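Putative NAD(P)H-flavin oxidoreductase (Streptococcus pyogenes serotype M1, PDB 2HAY) binds flavin mononucleotide as its cofactor and probably uses NADH or NADPH to reduce flavins, quinones or similar acceptors. Local coordinates at the flavin mononucleotide site and the interface of chains A and B. Numbering follows the deposited sequence. Chains: chain A/B, Putative NAD(P)H-flavin oxidoreductase.

Contact 1: the flavin mononucleotide site. Residues chain A 19-21, 23, 74, 78, 149, 167-171, 211, 213; chain B 46-48, 50, 147, 150. With FMN (flavin mononucleotide), chain C.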
ATOM      1  N   ARG A  19     -12.740  -2.002 -10.871  1.00 30.86           N
ATOM      2  CA  ARG A  19     -12.166  -0.883 -10.117  1.00 30.43           C
ATOM      3  C   ARG A  19     -11.530   0.134 -11.076  1.00 30.68           C
ATOM      4  O   ARG A  19     -10.623  -0.206 -11.828  1.00 29.86           O
ATOM      5  CB  ARG A  19     -11.128  -1.316  -9.065  1.00 30.23           C
ATOM      6  CG  ARG A  19     -10.831  -0.187  -8.079  1.00 30.46           C
ATOM      7  CD  ARG A  19      -9.373  -0.112  -7.637  1.00 29.03           C
ATOM      8  NE  ARG A  19      -8.523  -0.223  -8.813  1.00 31.58           N
ATOM      9  CZ  ARG A  19      -8.214   0.758  -9.656  1.00 26.10           C
ATOM     10  NH1 ARG A  19      -8.629   2.003  -9.461  1.00 23.78           N
ATOM     11  NH2 ARG A  19      -7.444   0.476 -10.696  1.00 23.17           N
ATOM     12  N   THR A  20     -12.027   1.368 -11.025  1.00 30.48           N
ATOM     13  CA  THR A  20     -11.462   2.493 -11.735  1.00 29.92           C
ATOM     14  C   THR A  20     -11.465   3.706 -10.780  1.00 29.50           C
ATOM     15  O   THR A  20     -12.213   3.732  -9.785  1.00 28.65           O
ATOM     16  CB  THR A  20     -12.246   2.742 -13.051  1.00 30.73           C
ATOM     17  OG1 THR A  20     -11.534   3.663 -13.888  1.00 35.03           O
ATOM     18  CG2 THR A  20     -13.634   3.264 -12.806  1.00 28.92           C
ATOM     19  N   ALA A  21     -10.614   4.691 -11.042  1.00 28.59           N
ATOM     20  CA  ALA A  21     -10.613   5.895 -10.219  1.00 29.17           C
ATOM     21  C   ALA A  21     -11.807   6.768 -10.643  1.00 29.21           C
ATOM     22  O   ALA A  21     -11.754   7.389 -11.701  1.00 30.45           O
ATOM     23  CB  ALA A  21      -9.292   6.653 -10.379  1.00 28.88           C
ATOM     24  N   ARG A  23     -14.366   9.992 -10.161  0.50 27.59           N
ATOM     25  CA  ARG A  23     -14.339  11.300  -9.516  0.50 27.55           C
ATOM     26  C   ARG A  23     -15.738  11.785  -9.162  0.50 26.74           C
ATOM     27  O   ARG A  23     -15.898  12.518  -8.190  0.50 26.62           O
ATOM     28  CB  ARG A  23     -13.592  12.328 -10.381  0.50 27.60           C
ATOM     29  CG  ARG A  23     -12.138  11.936 -10.696  0.50 27.38           C
ATOM     30  CD  ARG A  23     -11.344  13.110 -11.266  0.50 29.51           C
ATOM     31  NE  ARG A  23     -10.474  12.703 -12.377  0.50 34.27           N
ATOM     32  CZ  ARG A  23      -9.700  13.523 -13.092  0.50 35.58           C
ATOM     33  NH1 ARG A  23      -9.662  14.830 -12.843  0.50 36.99           N
ATOM     34  NH2 ARG A  23      -8.961  13.032 -14.076  0.50 36.24           N
ATOM     35  N   GLY A  74      -6.951  17.167  -6.389  1.00 29.04           N
ATOM     36  CA  GLY A  74      -7.305  15.859  -6.887  1.00 28.47           C
ATOM     37  C   GLY A  74      -8.581  15.333  -6.273  1.00 28.24           C
ATOM     38  O   GLY A  74      -8.969  14.223  -6.556  1.00 28.75           O
ATOM     39  N   GLN A  78     -14.934  14.371  -5.826  0.50 25.47           N
ATOM     40  CA  GLN A  78     -15.106  13.293  -4.866  0.50 26.06           C
ATOM     41  C   GLN A  78     -15.578  13.810  -3.519  0.50 26.59           C
ATOM     42  O   GLN A  78     -16.501  13.240  -2.939  0.50 26.70           O
ATOM     43  CB  GLN A  78     -13.840  12.440  -4.724  0.50 26.06           C
ATOM     44  CG  GLN A  78     -12.547  13.167  -4.969  0.50 27.13           C
ATOM     45  CD  GLN A  78     -12.091  13.120  -6.421  0.50 26.68           C
ATOM     46  OE1 GLN A  78     -12.685  13.755  -7.292  0.50 25.43           O
ATOM     47  NE2 GLN A  78     -11.019  12.369  -6.683  0.50 27.00           N
ATOM     48  N   TYR A 149      -0.991   2.248   2.579  1.00 23.43           N
ATOM     49  CA  TYR A 149      -1.260   1.907   1.189  1.00 23.62           C
ATOM     50  C   TYR A 149      -1.644   0.434   1.021  1.00 23.78           C
ATOM     51  O   TYR A 149      -2.335   0.089   0.068  1.00 24.56           O
ATOM     52  CB  TYR A 149      -0.076   2.285   0.273  1.00 24.26           C
ATOM     53  CG  TYR A 149       0.075   3.769   0.069  1.00 24.24           C
ATOM     54  CD1 TYR A 149      -0.345   4.376  -1.107  1.00 26.68           C
ATOM     55  CD2 TYR A 149       0.627   4.572   1.067  1.00 26.47           C
ATOM     56  CE1 TYR A 149      -0.251   5.766  -1.286  1.00 25.93           C
ATOM     57  CE2 TYR A 149       0.724   5.964   0.905  1.00 25.10           C
ATOM     58  CZ  TYR A 149       0.296   6.541  -0.261  1.00 27.10           C
ATOM     59  OH  TYR A 149       0.472   7.882  -0.431  1.00 26.62           O
ATOM     60  N   CYS A 167     -11.919   5.934  -5.250  1.00 25.08           N
ATOM     61  CA  CYS A 167     -10.820   6.684  -5.843  1.00 25.29           C
ATOM     62  C   CYS A 167      -9.781   6.892  -4.762  1.00 24.97           C
ATOM     63  O   CYS A 167     -10.088   7.490  -3.731  1.00 25.64           O
ATOM     64  CB  CYS A 167     -11.288   8.048  -6.362  1.00 25.60           C
ATOM     65  SG  CYS A 167     -10.028   8.828  -7.378  1.00 27.19           S
ATOM     66  N   PRO A 168      -8.539   6.430  -4.998  1.00 25.19           N
ATOM     67  CA  PRO A 168      -7.457   6.727  -4.046  1.00 24.87           C
ATOM     68  C   PRO A 168      -6.911   8.135  -4.310  1.00 25.65           C
ATOM     69  O   PRO A 168      -6.716   8.510  -5.469  1.00 25.02           O
ATOM     70  CB  PRO A 168      -6.380   5.691  -4.401  1.00 25.04           C
ATOM     71  CG  PRO A 168      -6.646   5.326  -5.829  1.00 24.98           C
ATOM     72  CD  PRO A 168      -8.070   5.649  -6.165  1.00 23.89           C
ATOM     73  N   ILE A 169      -6.650   8.915  -3.269  1.00 25.22           N
ATOM     74  CA  ILE A 169      -6.333  10.313  -3.503  1.00 25.79           C
ATOM     75  C   ILE A 169      -5.066  10.786  -2.770  1.00 26.07           C
ATOM     76  O   ILE A 169      -5.002  10.654  -1.563  1.00 26.18           O
ATOM     77  CB  ILE A 169      -7.543  11.211  -3.062  1.00 26.48           C
ATOM     78  CG1 ILE A 169      -8.782  10.918  -3.931  1.00 25.03           C
ATOM     79  CG2 ILE A 169      -7.162  12.701  -3.109  1.00 25.83           C
ATOM     80  CD1 ILE A 169     -10.132  11.172  -3.248  1.00 25.58           C
ATOM     81  N   GLU A 170      -4.100  11.359  -3.492  1.00 25.90           N
ATOM     82  CA  GLU A 170      -2.967  12.046  -2.872  1.00 26.28           C
ATOM     83  C   GLU A 170      -2.988  13.529  -3.259  1.00 26.61           C
ATOM     84  O   GLU A 170      -2.187  14.318  -2.744  1.00 27.14           O
ATOM     85  CB  GLU A 170      -1.621  11.452  -3.327  1.00 26.48           C
ATOM     86  CG  GLU A 170      -1.274  10.040  -2.793  1.00 26.59           C
ATOM     87  CD  GLU A 170       0.059   9.506  -3.329  1.00 26.95           C
ATOM     88  OE1 GLU A 170       0.648   8.579  -2.701  1.00 30.65           O
ATOM     89  OE2 GLU A 170       0.543  10.001  -4.351  1.00 26.25           O
ATOM     90  N   GLY A 171      -3.868  13.907  -4.184  1.00 25.60           N
ATOM     91  CA  GLY A 171      -3.823  15.247  -4.779  1.00 24.77           C
ATOM     92  C   GLY A 171      -4.338  16.371  -3.907  1.00 25.09           C
ATOM     93  O   GLY A 171      -5.399  16.969  -4.201  1.00 24.67           O
ATOM     94  N   GLN A 211      -9.334   1.602 -19.275  1.00 38.82           N
ATOM     95  CA  GLN A 211      -8.185   1.388 -18.383  1.00 37.31           C
ATOM     96  C   GLN A 211      -6.902   1.346 -19.219  1.00 35.67           C
ATOM     97  O   GLN A 211      -6.850   0.661 -20.256  1.00 35.55           O
ATOM     98  CB  GLN A 211      -8.395   0.066 -17.636  1.00 37.80           C
ATOM     99  CG  GLN A 211      -7.294  -0.395 -16.662  1.00 38.90           C
ATOM    100  CD  GLN A 211      -7.773  -1.546 -15.778  1.00 39.05           C
ATOM    101  OE1 GLN A 211      -7.905  -1.383 -14.560  1.00 45.87           O
ATOM    102  NE2 GLN A 211      -8.090  -2.687 -16.385  1.00 40.89           N
ATOM    103  N   ARG A 213      -2.669   0.764 -18.900  1.00 27.92           N
ATOM    104  CA  ARG A 213      -1.496   0.308 -18.147  1.00 25.74           C
ATOM    105  C   ARG A 213      -0.344   0.147 -19.123  1.00 24.68           C
ATOM    106  O   ARG A 213      -0.553  -0.031 -20.326  1.00 22.83           O
ATOM    107  CB  ARG A 213      -1.788  -1.023 -17.432  1.00 25.31           C
ATOM    108  CG  ARG A 213      -2.761  -0.930 -16.224  1.00 25.32           C
ATOM    109  CD  ARG A 213      -2.241  -0.070 -15.060  1.00 26.25           C
ATOM    110  NE  ARG A 213      -3.125  -0.018 -13.883  1.00 25.23           N
ATOM    111  CZ  ARG A 213      -4.184   0.787 -13.757  1.00 26.45           C
ATOM    112  NH1 ARG A 213      -4.530   1.621 -14.731  1.00 24.42           N
ATOM    113  NH2 ARG A 213      -4.912   0.766 -12.645  1.00 29.52           N
TER
ATOM    114  N   PRO B  46      -4.007   0.650  -9.053  1.00 24.53           N
ATOM    115  CA  PRO B  46      -3.784   2.057  -9.330  1.00 24.36           C
ATOM    116  C   PRO B  46      -2.480   2.564  -8.724  1.00 24.43           C
ATOM    117  O   PRO B  46      -2.019   2.080  -7.682  1.00 24.85           O
ATOM    118  CB  PRO B  46      -5.006   2.724  -8.692  1.00 23.30           C
ATOM    119  CG  PRO B  46      -5.283   1.832  -7.482  1.00 24.05           C
ATOM    120  CD  PRO B  46      -5.049   0.446  -8.019  1.00 24.36           C
ATOM    121  N   SER B  47      -1.879   3.547  -9.374  1.00 24.61           N
ATOM    122  CA  SER B  47      -0.737   4.207  -8.799  1.00 24.81           C
ATOM    123  C   SER B  47      -0.984   5.689  -8.967  1.00 25.24           C
ATOM    124  O   SER B  47      -1.672   6.112  -9.902  1.00 25.59           O
ATOM    125  CB  SER B  47       0.570   3.773  -9.494  1.00 25.41           C
ATOM    126  OG  SER B  47       0.468   3.946 -10.903  1.00 23.22           O
ATOM    127  N   SER B  48      -0.438   6.481  -8.053  1.00 25.64           N
ATOM    128  CA  SER B  48      -0.568   7.929  -8.123  1.00 25.73           C
ATOM    129  C   SER B  48      -0.148   8.467  -9.489  1.00 26.13           C
ATOM    130  O   SER B  48       0.900   8.092 -10.045  1.00 26.69           O
ATOM    131  CB  SER B  48       0.251   8.549  -7.012  1.00 25.21           C
ATOM    132  OG  SER B  48       0.093   9.932  -6.987  1.00 24.32           O
ATOM    133  N   GLY B  50      -1.022   7.618 -12.271  1.00 27.08           N
ATOM    134  CA  GLY B  50      -0.907   6.603 -13.341  1.00 26.92           C
ATOM    135  C   GLY B  50       0.536   6.314 -13.770  1.00 26.91           C
ATOM    136  O   GLY B  50       0.782   5.860 -14.884  1.00 26.49           O
ATOM    137  N   GLN B 147       3.408   3.403  -3.658  1.00 26.95           N
ATOM    138  CA  GLN B 147       2.459   2.842  -4.638  1.00 26.35           C
ATOM    139  C   GLN B 147       2.497   1.306  -4.671  1.00 25.66           C
ATOM    140  O   GLN B 147       1.461   0.640  -4.812  1.00 25.33           O
ATOM    141  CB  GLN B 147       2.657   3.420  -6.055  1.00 25.83           C
ATOM    142  CG  GLN B 147       2.853   4.968  -6.143  1.00 26.73           C
ATOM    143  CD  GLN B 147       1.825   5.749  -5.379  1.00 25.43           C
ATOM    144  OE1 GLN B 147       0.624   5.630  -5.621  1.00 23.26           O
ATOM    145  NE2 GLN B 147       2.294   6.567  -4.442  1.00 24.67           N
ATOM    146  N   ILE B 150       0.190  -0.631  -2.401  1.00 24.92           N
ATOM    147  CA  ILE B 150      -1.177  -0.886  -2.938  1.00 25.15           C
ATOM    148  C   ILE B 150      -1.253  -2.270  -3.640  1.00 26.99           C
ATOM    149  O   ILE B 150      -2.194  -3.080  -3.402  1.00 26.93           O
ATOM    150  CB  ILE B 150      -1.648   0.234  -3.912  1.00 26.98           C
ATOM    151  CG1 ILE B 150      -1.528   1.621  -3.254  1.00 25.65           C
ATOM    152  CG2 ILE B 150      -3.072  -0.070  -4.480  1.00 23.88           C
ATOM    153  CD1 ILE B 150      -1.925   2.811  -4.142  1.00 25.44           C
TER
HETATM  154  N1  FMN C 702      -7.281  10.349  -8.871  1.00 35.18           N
HETATM  155  C2  FMN C 702      -7.724  11.654  -8.678  1.00 36.04           C
HETATM  156  O2  FMN C 702      -8.623  12.144  -9.381  1.00 37.27           O
HETATM  157  N3  FMN C 702      -7.158  12.450  -7.700  1.00 35.30           N
HETATM  158  C4  FMN C 702      -6.130  12.002  -6.884  1.00 35.86           C
HETATM  159  O4  FMN C 702      -5.320  12.831  -6.444  1.00 34.02           O
HETATM  160  C4A FMN C 702      -5.680  10.680  -7.058  1.00 37.20           C
HETATM  161  N5  FMN C 702      -4.633  10.204  -6.245  1.00 37.47           N
HETATM  162  C5A FMN C 702      -4.174   8.888  -6.353  1.00 36.43           C
HETATM  163  C6  FMN C 702      -3.179   8.428  -5.498  1.00 34.55           C
HETATM  164  C7  FMN C 702      -2.696   7.125  -5.588  1.00 35.72           C
HETATM  165  C7M FMN C 702      -2.126   6.514  -4.324  1.00 29.29           C
HETATM  166  C8  FMN C 702      -3.240   6.277  -6.574  1.00 35.69           C
HETATM  167  C8M FMN C 702      -3.219   4.801  -6.324  1.00 29.74           C
HETATM  168  C9  FMN C 702      -4.238   6.746  -7.443  1.00 35.29           C
HETATM  169  C9A FMN C 702      -4.729   8.049  -7.331  1.00 36.87           C
HETATM  170  N10 FMN C 702      -5.768   8.527  -8.171  1.00 37.77           N
HETATM  171  C10 FMN C 702      -6.258   9.843  -8.047  1.00 36.79           C
HETATM  172  C1' FMN C 702      -6.179   7.691  -9.350  1.00 39.81           C
HETATM  173  C2' FMN C 702      -5.098   7.571 -10.439  1.00 42.02           C
HETATM  174  O2' FMN C 702      -5.034   8.743 -11.239  1.00 43.71           O
HETATM  175  C3' FMN C 702      -5.452   6.343 -11.283  1.00 42.24           C
HETATM  176  O3' FMN C 702      -5.299   5.233 -10.433  1.00 44.36           O
HETATM  177  C4' FMN C 702      -4.647   6.111 -12.572  1.00 41.48           C
HETATM  178  O4' FMN C 702      -4.931   7.096 -13.551  1.00 42.08           O
HETATM  179  C5' FMN C 702      -4.926   4.695 -13.111  1.00 39.73           C
HETATM  180  O5' FMN C 702      -6.246   4.545 -13.637  1.00 36.17           O
HETATM  181  P   FMN C 702      -7.436   3.652 -12.983  1.00 29.42           P
HETATM  182  O1P FMN C 702      -8.730   4.395 -13.177  1.00 26.93           O
HETATM  183  O2P FMN C 702      -7.241   3.360 -11.521  1.00 29.42           O
HETATM  184  O3P FMN C 702      -7.531   2.354 -13.696  1.00 33.96           O
HETATM  185  O   HOH W   1      -2.832  11.414  -7.156  1.00 39.13           O
HETATM  186  O   HOH W   2      -9.544   3.935 -15.968  1.00 55.17           O

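Contact 2: the interface of chains A and B. Residues chain A 138-139, 142, 145-146; chain B 133, 138-139, 142, 145-146.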
ATOM      1  N   ARG A 138      11.081  12.379   8.355  1.00 27.54           N
ATOM      2  CA  ARG A 138      10.326  12.272   7.098  1.00 28.39           C
ATOM      3  C   ARG A 138      10.300  10.802   6.601  1.00 27.89           C
ATOM      4  O   ARG A 138       9.240  10.304   6.196  1.00 28.26           O
ATOM      5  CB  ARG A 138      10.885  13.223   6.017  1.00 28.27           C
ATOM      6  CG  ARG A 138      10.477  12.912   4.557  1.00 30.86           C
ATOM      7  CD  ARG A 138       9.074  13.357   4.338  1.00 36.01           C
ATOM      8  NE  ARG A 138       8.507  13.129   3.002  1.00 37.78           N
ATOM      9  CZ  ARG A 138       8.398  14.062   2.053  1.00 37.89           C
ATOM     10  NH1 ARG A 138       8.928  15.263   2.221  1.00 38.95           N
ATOM     11  NH2 ARG A 138       7.805  13.774   0.904  1.00 37.54           N
ATOM     12  N   ALA A 139      11.445  10.120   6.660  1.00 26.93           N
ATOM     13  CA  ALA A 139      11.527   8.711   6.254  1.00 26.07           C
ATOM     14  C   ALA A 139      10.773   7.760   7.194  1.00 25.75           C
ATOM     15  O   ALA A 139      10.165   6.802   6.720  1.00 26.41           O
ATOM     16  CB  ALA A 139      12.969   8.269   6.073  1.00 26.16           C
ATOM     17  N   ASP A 142       7.230   8.432   6.249  1.00 25.45           N
ATOM     18  CA  ASP A 142       6.958   7.785   4.957  1.00 24.51           C
ATOM     19  C   ASP A 142       6.845   6.250   5.089  1.00 24.97           C
ATOM     20  O   ASP A 142       6.085   5.639   4.358  1.00 25.22           O
ATOM     21  CB  ASP A 142       8.020   8.182   3.950  1.00 24.86           C
ATOM     22  CG  ASP A 142       7.731   9.542   3.297  1.00 26.09           C
ATOM     23  OD1 ASP A 142       6.558  10.018   3.374  1.00 25.67           O
ATOM     24  OD2 ASP A 142       8.673  10.122   2.694  1.00 25.11           O
ATOM     25  N   ALA A 145       3.421   5.622   6.636  1.00 23.28           N
ATOM     26  CA  ALA A 145       2.524   5.939   5.539  1.00 23.61           C
ATOM     27  C   ALA A 145       2.405   4.809   4.478  1.00 24.66           C
ATOM     28  O   ALA A 145       1.310   4.555   3.966  1.00 25.97           O
ATOM     29  CB  ALA A 145       2.907   7.271   4.887  1.00 22.89           C
ATOM     30  N   LYS A 146       3.513   4.153   4.148  1.00 24.72           N
ATOM     31  CA  LYS A 146       3.535   3.011   3.209  1.00 23.84           C
ATOM     32  C   LYS A 146       2.629   1.894   3.702  1.00 23.73           C
ATOM     33  O   LYS A 146       1.963   1.260   2.896  1.00 23.62           O
ATOM     34  CB  LYS A 146       4.955   2.433   3.052  1.00 23.86           C
ATOM     35  CG  LYS A 146       5.897   3.179   2.148  1.00 23.31           C
ATOM     36  CD  LYS A 146       7.342   2.736   2.451  1.00 24.83           C
ATOM     37  CE  LYS A 146       8.353   3.475   1.625  1.00 23.69           C
ATOM     38  NZ  LYS A 146       9.755   3.010   1.820  1.00 21.21           N
TER
HETATM   39  N   MSE B 133       8.750  17.213  -2.146  1.00 31.34           N
HETATM   40  CA  MSE B 133       9.667  16.130  -2.483  1.00 29.68           C
HETATM   41  C   MSE B 133      10.390  16.282  -3.840  1.00 29.23           C
HETATM   42  O   MSE B 133      11.260  15.507  -4.142  1.00 29.91           O
HETATM   43  CB  MSE B 133       8.933  14.772  -2.425  1.00 29.47           C
HETATM   44  CG  MSE B 133       7.784  14.668  -3.424  1.00 28.33           C
HETATM   45 SE   MSE B 133       6.929  12.906  -3.418  0.65 28.73          SE
HETATM   46  CE  MSE B 133       5.812  13.122  -4.948  1.00 26.82           C
ATOM     47  N   ARG B 138      15.354  10.663  -2.061  1.00 28.34           N
ATOM     48  CA  ARG B 138      14.906   9.649  -1.085  1.00 29.34           C
ATOM     49  C   ARG B 138      13.384   9.683  -0.902  1.00 28.62           C
ATOM     50  O   ARG B 138      12.721   8.628  -0.890  1.00 27.37           O
ATOM     51  CB  ARG B 138      15.618   9.845   0.265  1.00 30.15           C
ATOM     52  CG  ARG B 138      14.985   9.129   1.496  1.00 33.25           C
ATOM     53  CD  ARG B 138      15.114   7.651   1.360  1.00 38.94           C
ATOM     54  NE  ARG B 138      14.520   6.875   2.456  1.00 41.57           N
ATOM     55  CZ  ARG B 138      15.206   6.358   3.472  1.00 42.75           C
ATOM     56  NH1 ARG B 138      16.523   6.581   3.593  1.00 43.56           N
ATOM     57  NH2 ARG B 138      14.565   5.635   4.378  1.00 42.96           N
ATOM     58  N   ALA B 139      12.845  10.896  -0.757  1.00 27.52           N
ATOM     59  CA  ALA B 139      11.394  11.096  -0.643  1.00 27.25           C
ATOM     60  C   ALA B 139      10.672  10.644  -1.920  1.00 26.57           C
ATOM     61  O   ALA B 139       9.611  10.059  -1.870  1.00 26.73           O
ATOM     62  CB  ALA B 139      11.043  12.575  -0.296  1.00 25.33           C
ATOM     63  N   ASP B 142      10.610   6.944  -1.967  1.00 26.80           N
ATOM     64  CA  ASP B 142       9.661   6.453  -0.966  1.00 25.90           C
ATOM     65  C   ASP B 142       8.232   6.666  -1.476  1.00 26.37           C
ATOM     66  O   ASP B 142       7.352   5.844  -1.233  1.00 26.83           O
ATOM     67  CB  ASP B 142       9.918   7.096   0.400  1.00 26.25           C
ATOM     68  CG  ASP B 142      11.022   6.381   1.190  1.00 26.32           C
ATOM     69  OD1 ASP B 142      11.265   5.178   0.960  1.00 25.17           O
ATOM     70  OD2 ASP B 142      11.638   6.998   2.081  1.00 26.04           O
ATOM     71  N   ALA B 145       7.734   3.856  -3.958  1.00 25.34           N
ATOM     72  CA  ALA B 145       7.676   2.672  -3.101  1.00 25.59           C
ATOM     73  C   ALA B 145       6.292   2.548  -2.429  1.00 26.98           C
ATOM     74  O   ALA B 145       5.733   1.429  -2.358  1.00 28.43           O
ATOM     75  CB  ALA B 145       8.815   2.651  -2.082  1.00 24.40           C
ATOM     76  N   LYS B 146       5.702   3.677  -2.006  1.00 27.44           N
ATOM     77  CA  LYS B 146       4.336   3.660  -1.427  1.00 26.83           C
ATOM     78  C   LYS B 146       3.335   3.042  -2.368  1.00 27.32           C
ATOM     79  O   LYS B 146       2.477   2.258  -1.927  1.00 27.35           O
ATOM     80  CB  LYS B 146       3.835   5.045  -1.065  1.00 27.00           C
ATOM     81  CG  LYS B 146       4.487   5.668   0.158  1.00 27.07           C
ATOM     82  CD  LYS B 146       4.058   7.100   0.342  1.00 23.51           C
ATOM     83  CE  LYS B 146       4.828   7.722   1.481  1.00 25.50           C
ATOM     84  NZ  LYS B 146       4.476   9.164   1.656  1.00 26.92           N
TER
HETATM   85  O   HOH W   3      11.202   9.704   2.700  1.00 19.11           O
HETATM   86  O   HOH W   4       7.891  10.538   0.238  1.00 20.58           O

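Contact 1: the flavin mononucleotide site
This is the FMN pocket of a nitroreductase-family flavoprotein, built at the dimer interface: chain A supplies the phosphate grip and the polar rim of the flavin, chain B closes over the dimethylbenzene end.

Charge and hydrogen bonding hold the phosphate. A:Arg19, CG anti to the backbone N (chi1 -165°) and the chain then bent twice, presents its guanidinium end-on, so that NH1 and NH2 both point in plane at one phosphate oxygen; NH1 lies 2.8 Å from O2P of FMN. A:Arg213 repeats the end-on grip on O3P, with longer bonds, NH2 standing 3.2 Å from FMN O3P. The third oxygen, O1P, accepts from the A:Thr20 hydroxyl and, nearly straight, from the backbone N of A:Ala21 at 2.9 Å; a water bridges O1P and A:Thr20 OG1.

Backbone groups read the polar edge of the isoalloxazine. FMN N3 donates to A:Gly74 O on a carbonyl lone pair, and A:Gly171 N donates to FMN O4. The redox-active N5 accepts from A:Glu170 N at 3.0 Å, a bond that could tune the flavin's electron affinity.

Packing sandwiches the ring. A:Pro168 lies against one face, while B:Ser48 CA sits over the benzene ring on the opposite face, 3.4 Å from FMN C7. The methyls C7M and C8M meet the edge of the A:Tyr149 ring and CD1 of B:Ile150 respectively.

Side chains around the dimethylbenzene end tie the chains together. The extended A:Glu170 side chain meets B:Gln147 tip to tip, the carboxylate and amide planes turned 81° apart; NE2 of B:Gln147 reaches OE1 of A:Glu170 at 3.1 Å from above the carboxylate plane. B:Ser48 OG, anti to its backbone N (chi1 -176°), donates to A:Glu170 OE2 at 2.7 Å, and B:Gln147 OE1 takes the B:Ser48 N-H, fixing the serine over the flavin.

Contact 2: the interface of chains A and B
On one face of the A:Arg138 guanidinium lies the methyl of B:Ala139, its CB 3.7 Å above the plane and offset toward the rim, while CG of A:Asp142 sits at the edge, in plane. B:Arg138 likewise has CG of B:Asp142 at its edge, and its NH2 comes 3.5 Å from CB of A:Ala139. These groups belong to a helix-against-helix patch of the two-fold interface of a nitroreductase-family protein, formed by helix 137-161 of chain A and its mate 137-162 of chain B. B:Met133, present as selenomethionine, touches NH2 of A:Arg138 with its CB.

Each arginine has CG anti to the backbone N and a bend at chi2 (76° in A:Arg138), which turns the chain along its own helix toward the aspartate one turn on. B:Arg138 NE lies 2.9 Å from OD2 of B:Asp142 in a salt bridge within the chain; the chain A pair forms one too, with OD2 tilted out of the guanidinium plane. The other carboxylate oxygen serves the partner chain: B:Lys146 NZ binds OD1 of A:Asp142 at 2.8 Å, coming from well above the carboxylate plane, and A:Lys146 answers it on B:Asp142. Each aspartate thus meets an arginine of its own chain and a lysine of the other.

Both lysines run extended beyond CG and cross at about a right angle, CG of A:Lys146 pressing on CG of B:Lys146 at a tight 3.5 Å. Each CE also rests near the methyl of the opposite Ala145.

The aspartates cross obliquely, OD2 of A:Asp142 4.4 Å from OD2 of B:Asp142. One water bridges these two oxygens, and a second joins A:Asp142 OD2 to the backbone carbonyl of B:Ala139. The waters and flanking cations may ease any repulsion between the carboxylates, if both are charged.

The centres of contact 1 and contact 2, taken over their C-alpha atoms, stand about 17 Å apart, and the long helix 137-161 of chain A with its counterpart 137-162 of chain B runs through both. Its earlier part supplies the charged lattice of contact 2; residues farther along, A:Tyr149, B:Gln147 and B:Ile150, reach the flavin in contact 1. In chain B the adjacent residues B:Lys146 and B:Gln147 serve one contact each. In contact 1 both chains line the flavin pocket, which fits a functional dimer, and contact 2 likely steadies the helix pair behind it.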